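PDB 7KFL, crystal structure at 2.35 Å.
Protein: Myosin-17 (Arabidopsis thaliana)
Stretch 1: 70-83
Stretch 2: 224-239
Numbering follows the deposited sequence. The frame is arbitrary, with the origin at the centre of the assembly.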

# COMPACT_ATOMS: atom_id res chain seq x y z
N ASN A 70 -12.78 7.82 -7.78
CA ASN A 70 -13.47 6.74 -7.03
C ASN A 70 -12.84 6.58 -5.63
O ASN A 70 -13.07 5.53 -5.02
CB ASN A 70 -13.42 5.42 -7.80
CG ASN A 70 -12.04 5.06 -8.31
OD1 ASN A 70 -11.08 5.80 -8.09
ND2 ASN A 70 -11.92 3.93 -8.99
N ASN A 71 -12.11 7.58 -5.15
CA ASN A 71 -11.31 7.48 -3.90
C ASN A 71 -12.23 7.31 -2.69
O ASN A 71 -11.95 6.43 -1.85
CB ASN A 71 -10.36 8.67 -3.73
CG ASN A 71 -9.00 8.42 -4.34
OD1 ASN A 71 -8.47 7.31 -4.26
ND2 ASN A 71 -8.41 9.44 -4.94
N GLU A 72 -13.30 8.11 -2.61
CA GLU A 72 -14.26 8.11 -1.48
C GLU A 72 -15.04 6.80 -1.47
O GLU A 72 -15.14 6.18 -0.39
CB GLU A 72 -15.20 9.32 -1.58
CG GLU A 72 -14.49 10.65 -1.47
CD GLU A 72 -15.42 11.86 -1.43
OE1 GLU A 72 -16.46 11.79 -0.74
OE2 GLU A 72 -15.10 12.87 -2.09
N VAL A 73 -15.55 6.37 -2.63
CA VAL A 73 -16.36 5.13 -2.80
C VAL A 73 -15.46 3.90 -2.59
O VAL A 73 -15.99 2.87 -2.11
CB VAL A 73 -17.08 5.10 -4.17
CG1 VAL A 73 -16.11 5.02 -5.34
CG2 VAL A 73 -18.10 3.97 -4.24
N LEU A 74 -14.17 3.98 -2.93
CA LEU A 74 -13.18 2.88 -2.74
C LEU A 74 -12.86 2.71 -1.26
O LEU A 74 -12.89 1.56 -0.78
CB LEU A 74 -11.90 3.18 -3.53
CG LEU A 74 -11.91 2.76 -5.00
CD1 LEU A 74 -10.76 3.40 -5.75
CD2 LEU A 74 -11.86 1.25 -5.14
N ALA A 75 -12.55 3.80 -0.56
CA ALA A 75 -12.26 3.82 0.90
C ALA A 75 -13.47 3.27 1.67
O ALA A 75 -13.27 2.49 2.62
CB ALA A 75 -11.90 5.22 1.34
N TYR A 76 -14.67 3.67 1.24
CA TYR A 76 -15.98 3.23 1.81
C TYR A 76 -16.11 1.71 1.69
O TYR A 76 -16.38 1.04 2.70
CB TYR A 76 -17.14 3.94 1.10
CG TYR A 76 -18.50 3.59 1.65
CD1 TYR A 76 -18.92 4.09 2.88
CD2 TYR A 76 -19.36 2.76 0.96
CE1 TYR A 76 -20.17 3.77 3.39
CE2 TYR A 76 -20.61 2.43 1.46
CZ TYR A 76 -21.02 2.94 2.68
OH TYR A 76 -22.24 2.62 3.19
N TRP A 77 -15.92 1.19 0.47
CA TRP A 77 -16.15 -0.25 0.14
C TRP A 77 -14.97 -1.11 0.60
O TRP A 77 -15.17 -2.33 0.75
CB TRP A 77 -16.45 -0.43 -1.35
CG TRP A 77 -17.89 -0.16 -1.67
CD1 TRP A 77 -18.39 0.77 -2.53
CD2 TRP A 77 -19.02 -0.82 -1.08
NE1 TRP A 77 -19.76 0.72 -2.53
CE2 TRP A 77 -20.18 -0.25 -1.65
CE3 TRP A 77 -19.17 -1.85 -0.14
CZ2 TRP A 77 -21.46 -0.67 -1.31
CZ3 TRP A 77 -20.44 -2.26 0.20
CH2 TRP A 77 -21.57 -1.68 -0.38
N LEU A 78 -13.80 -0.52 0.85
CA LEU A 78 -12.67 -1.23 1.51
C LEU A 78 -13.08 -1.57 2.95
O LEU A 78 -13.00 -2.75 3.33
CB LEU A 78 -11.41 -0.37 1.50
CG LEU A 78 -10.19 -1.02 2.16
CD1 LEU A 78 -9.51 -1.99 1.20
CD2 LEU A 78 -9.21 0.03 2.65
N SER A 79 -13.52 -0.56 3.71
CA SER A 79 -13.93 -0.67 5.13
C SER A 79 -15.10 -1.66 5.27
O SER A 79 -15.08 -2.47 6.22
CB SER A 79 -14.28 0.67 5.71
OG SER A 79 -14.38 0.60 7.13
N ASN A 80 -16.07 -1.60 4.35
CA ASN A 80 -17.29 -2.46 4.36
C ASN A 80 -16.93 -3.90 3.99
O ASN A 80 -17.38 -4.82 4.70
CB ASN A 80 -18.38 -1.90 3.44
CG ASN A 80 -19.29 -0.93 4.16
OD1 ASN A 80 -20.15 -1.35 4.93
ND2 ASN A 80 -19.10 0.36 3.93
N SER A 81 -16.17 -4.09 2.90
CA SER A 81 -15.75 -5.43 2.40
C SER A 81 -14.97 -6.16 3.49
O SER A 81 -15.25 -7.35 3.72
CB SER A 81 -14.96 -5.31 1.13
OG SER A 81 -15.70 -4.61 0.14
N ALA A 82 -14.02 -5.47 4.13
CA ALA A 82 -13.16 -6.02 5.20
C ALA A 82 -14.03 -6.54 6.35
O ALA A 82 -13.80 -7.68 6.79
CB ALA A 82 -12.18 -4.97 5.67
N THR A 83 -15.02 -5.75 6.79
CA THR A 83 -15.93 -6.09 7.91
C THR A 83 -16.86 -7.24 7.50
O THR A 83 -17.05 -8.15 8.33
CB THR A 83 -16.72 -4.87 8.40
OG1 THR A 83 -15.78 -3.83 8.69
CG2 THR A 83 -17.55 -5.15 9.63
N SER A 224 -3.81 13.02 2.91
CA SER A 224 -5.15 13.00 2.26
C SER A 224 -5.72 11.57 2.32
O SER A 224 -6.83 11.40 2.86
CB SER A 224 -5.09 13.48 0.84
OG SER A 224 -4.52 14.78 0.78
N TYR A 225 -4.96 10.60 1.80
CA TYR A 225 -5.37 9.18 1.71
C TYR A 225 -5.46 8.59 3.12
O TYR A 225 -6.42 7.83 3.38
CB TYR A 225 -4.42 8.40 0.79
CG TYR A 225 -4.63 8.67 -0.68
CD1 TYR A 225 -4.25 9.88 -1.25
CD2 TYR A 225 -5.23 7.73 -1.51
CE1 TYR A 225 -4.45 10.14 -2.59
CE2 TYR A 225 -5.44 7.99 -2.86
CZ TYR A 225 -5.04 9.20 -3.40
OH TYR A 225 -5.23 9.47 -4.73
N LEU A 226 -4.53 8.94 4.01
CA LEU A 226 -4.56 8.51 5.44
C LEU A 226 -5.89 8.96 6.07
O LEU A 226 -6.58 8.11 6.66
CB LEU A 226 -3.35 9.09 6.18
CG LEU A 226 -3.28 8.79 7.67
CD1 LEU A 226 -3.36 7.29 7.94
CD2 LEU A 226 -2.02 9.37 8.29
N ASN A 227 -6.24 10.24 5.94
CA ASN A 227 -7.42 10.87 6.59
C ASN A 227 -8.71 10.33 5.95
O ASN A 227 -9.71 10.18 6.69
CB ASN A 227 -7.36 12.40 6.53
CG ASN A 227 -6.24 12.98 7.36
OD1 ASN A 227 -5.94 12.48 8.44
ND2 ASN A 227 -5.62 14.04 6.87
N LEU A 228 -8.68 10.04 4.65
CA LEU A 228 -9.83 9.49 3.87
C LEU A 228 -10.16 8.07 4.35
O LEU A 228 -11.35 7.70 4.32
CB LEU A 228 -9.48 9.50 2.38
CG LEU A 228 -10.51 8.84 1.45
CD1 LEU A 228 -11.85 9.54 1.55
CD2 LEU A 228 -10.01 8.84 0.02
N MET A 229 -9.14 7.31 4.74
CA MET A 229 -9.29 5.91 5.21
C MET A 229 -9.59 5.91 6.71
O MET A 229 -10.26 4.96 7.17
CB MET A 229 -8.02 5.10 4.92
CG MET A 229 -7.86 4.78 3.44
SD MET A 229 -6.48 3.67 3.10
CE MET A 229 -5.10 4.72 3.54
N LYS A 230 -9.15 6.93 7.45
CA LYS A 230 -9.47 7.12 8.89
C LYS A 230 -10.94 7.55 9.02
O LYS A 230 -11.61 7.05 9.94
CB LYS A 230 -8.50 8.12 9.52
CG LYS A 230 -7.09 7.59 9.73
CD LYS A 230 -6.12 8.61 10.27
CE LYS A 230 -6.38 8.96 11.72
NZ LYS A 230 -5.29 9.79 12.28
N ALA A 231 -11.41 8.42 8.11
CA ALA A 231 -12.80 8.91 8.02
C ALA A 231 -13.75 7.74 7.73
O ALA A 231 -14.90 7.78 8.22
CB ALA A 231 -12.92 9.96 6.95
N ASN A 232 -13.28 6.75 6.96
CA ASN A 232 -14.04 5.54 6.56
C ASN A 232 -13.71 4.37 7.50
O ASN A 232 -14.10 3.23 7.17
CB ASN A 232 -13.78 5.20 5.09
CG ASN A 232 -14.66 5.98 4.14
OD1 ASN A 232 -15.87 5.76 4.10
ND2 ASN A 232 -14.08 6.91 3.39
N ASN A 233 -13.05 4.64 8.62
CA ASN A 233 -12.71 3.65 9.68
C ASN A 233 -12.15 2.38 9.03
O ASN A 233 -12.53 1.27 9.46
CB ASN A 233 -13.91 3.36 10.57
CG ASN A 233 -14.21 4.51 11.51
OD1 ASN A 233 -13.51 4.71 12.50
ND2 ASN A 233 -15.24 5.28 11.21
N ALA A 234 -11.26 2.54 8.05
CA ALA A 234 -10.48 1.44 7.43
C ALA A 234 -9.65 0.78 8.51
O ALA A 234 -8.99 1.47 9.29
CB ALA A 234 -9.62 1.98 6.31
N PRO A 235 -9.65 -0.57 8.63
CA PRO A 235 -8.91 -1.25 9.70
C PRO A 235 -7.43 -0.91 9.63
O PRO A 235 -6.80 -1.11 8.59
CB PRO A 235 -9.17 -2.75 9.45
CG PRO A 235 -9.64 -2.83 8.01
CD PRO A 235 -10.35 -1.52 7.74
N PRO A 236 -6.83 -0.36 10.71
CA PRO A 236 -5.45 0.13 10.68
C PRO A 236 -4.47 -0.83 9.97
O PRO A 236 -3.62 -0.35 9.24
CB PRO A 236 -5.10 0.27 12.16
CG PRO A 236 -6.42 0.60 12.82
CD PRO A 236 -7.45 -0.17 12.04
N PHE A 237 -4.63 -2.14 10.20
CA PHE A 237 -3.82 -3.24 9.60
C PHE A 237 -3.74 -3.06 8.08
O PHE A 237 -2.62 -3.11 7.53
CB PHE A 237 -4.43 -4.59 9.96
CG PHE A 237 -3.76 -5.78 9.31
CD1 PHE A 237 -4.12 -6.18 8.04
CD2 PHE A 237 -2.75 -6.47 9.96
CE1 PHE A 237 -3.50 -7.26 7.43
CE2 PHE A 237 -2.13 -7.56 9.36
CZ PHE A 237 -2.51 -7.95 8.09
N LEU A 238 -4.88 -2.87 7.41
CA LEU A 238 -4.96 -2.69 5.94
C LEU A 238 -4.27 -1.39 5.52
O LEU A 238 -3.66 -1.37 4.44
CB LEU A 238 -6.42 -2.70 5.47
CG LEU A 238 -7.04 -4.08 5.20
CD1 LEU A 238 -8.28 -3.94 4.33
CD2 LEU A 238 -6.04 -5.02 4.54
N VAL A 239 -4.37 -0.34 6.35
CA VAL A 239 -3.78 1.00 6.07
C VAL A 239 -2.25 0.89 6.21
O VAL A 239 -1.54 1.49 5.37
CB VAL A 239 -4.37 2.09 6.97
CG1 VAL A 239 -3.75 3.45 6.70
CG2 VAL A 239 -5.89 2.18 6.83

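The most unusual feature of this contact is a serine that reaches across from within a helix to close on the backbone of a turn: Ser79 OG donates a hydrogen bond to Asn232 O at 2.6 Å, and the same OG lies 3.0 Å from Asn233 O. Its chi1 is t (-167°), and its CA-to-CB bond points toward the other stretch, so the hydroxyl sits directly against two successive carbonyls. The backbones come very near here, with Ser79 CA and Ala234 CA 4.7 Å apart.

Stretch 1 is helical from Asn71 through Thr83. Stretch 2 brings helix 224-231, the segment through Asn232 to Pro235, and the start of a second helix. The axes of helix 71-83 and helix 224-231 approach to 9.1 Å at a crossing angle of -48°. Small Ala75 lies at this crossing, its CA 5.6 Å from Met229 CA, and its CB packs against Leu228 CG at 3.9 Å. Leu228 (chi1 t, chi2 p) spreads its methyls along the first helix: CD2 is 3.8 Å from Asn71 CB, and CD1 is 4.2 Å from Glu72 CG, where it touches the aliphatic part of an exposed side chain.

Toward the N-terminal end of stretch 1, Asn71 ND2 donates a hydrogen bond to Tyr225 OH (3.2 Å, angle 139°). The tyrosine's CA-to-CB bond points sideways, but its long side chain carries the hydroxyl to the amide.

Asn232 gives up more surface to the contact than any other residue, yet its side-chain amide bonds within its own stretch: ND2 donates to Leu228 O at 3.0 Å, folding the side chain back toward the Leu228 carbonyl. In that pose Asn232 ND2 lies 3.4 Å from Ala75 CB, while Asn232 OD1 sits 3.4 Å from Tyr76 CA and near the plane of the Tyr76 ring, at its edge. These are packing contacts; OD1 finds its hydrogen bond elsewhere in the structure.

The turn itself is braced by Ala234 N, which bonds to Met229 O at 2.8 Å, and Asn233 takes positive phi and psi (46°/44°). From Ala234 onward the contact is apolar. Leu78 CD2 meets Ala234 CB at 4.2 Å, and Leu78 CD1 meets Leu238 CD1 at 3.9 Å. One turn farther along the helix, Ala82 CB contacts Pro235 CG at 4.1 Å and Leu238 CD1 at 4.3 Å. Altogether the two stretches bury 615 Å², both sides summed.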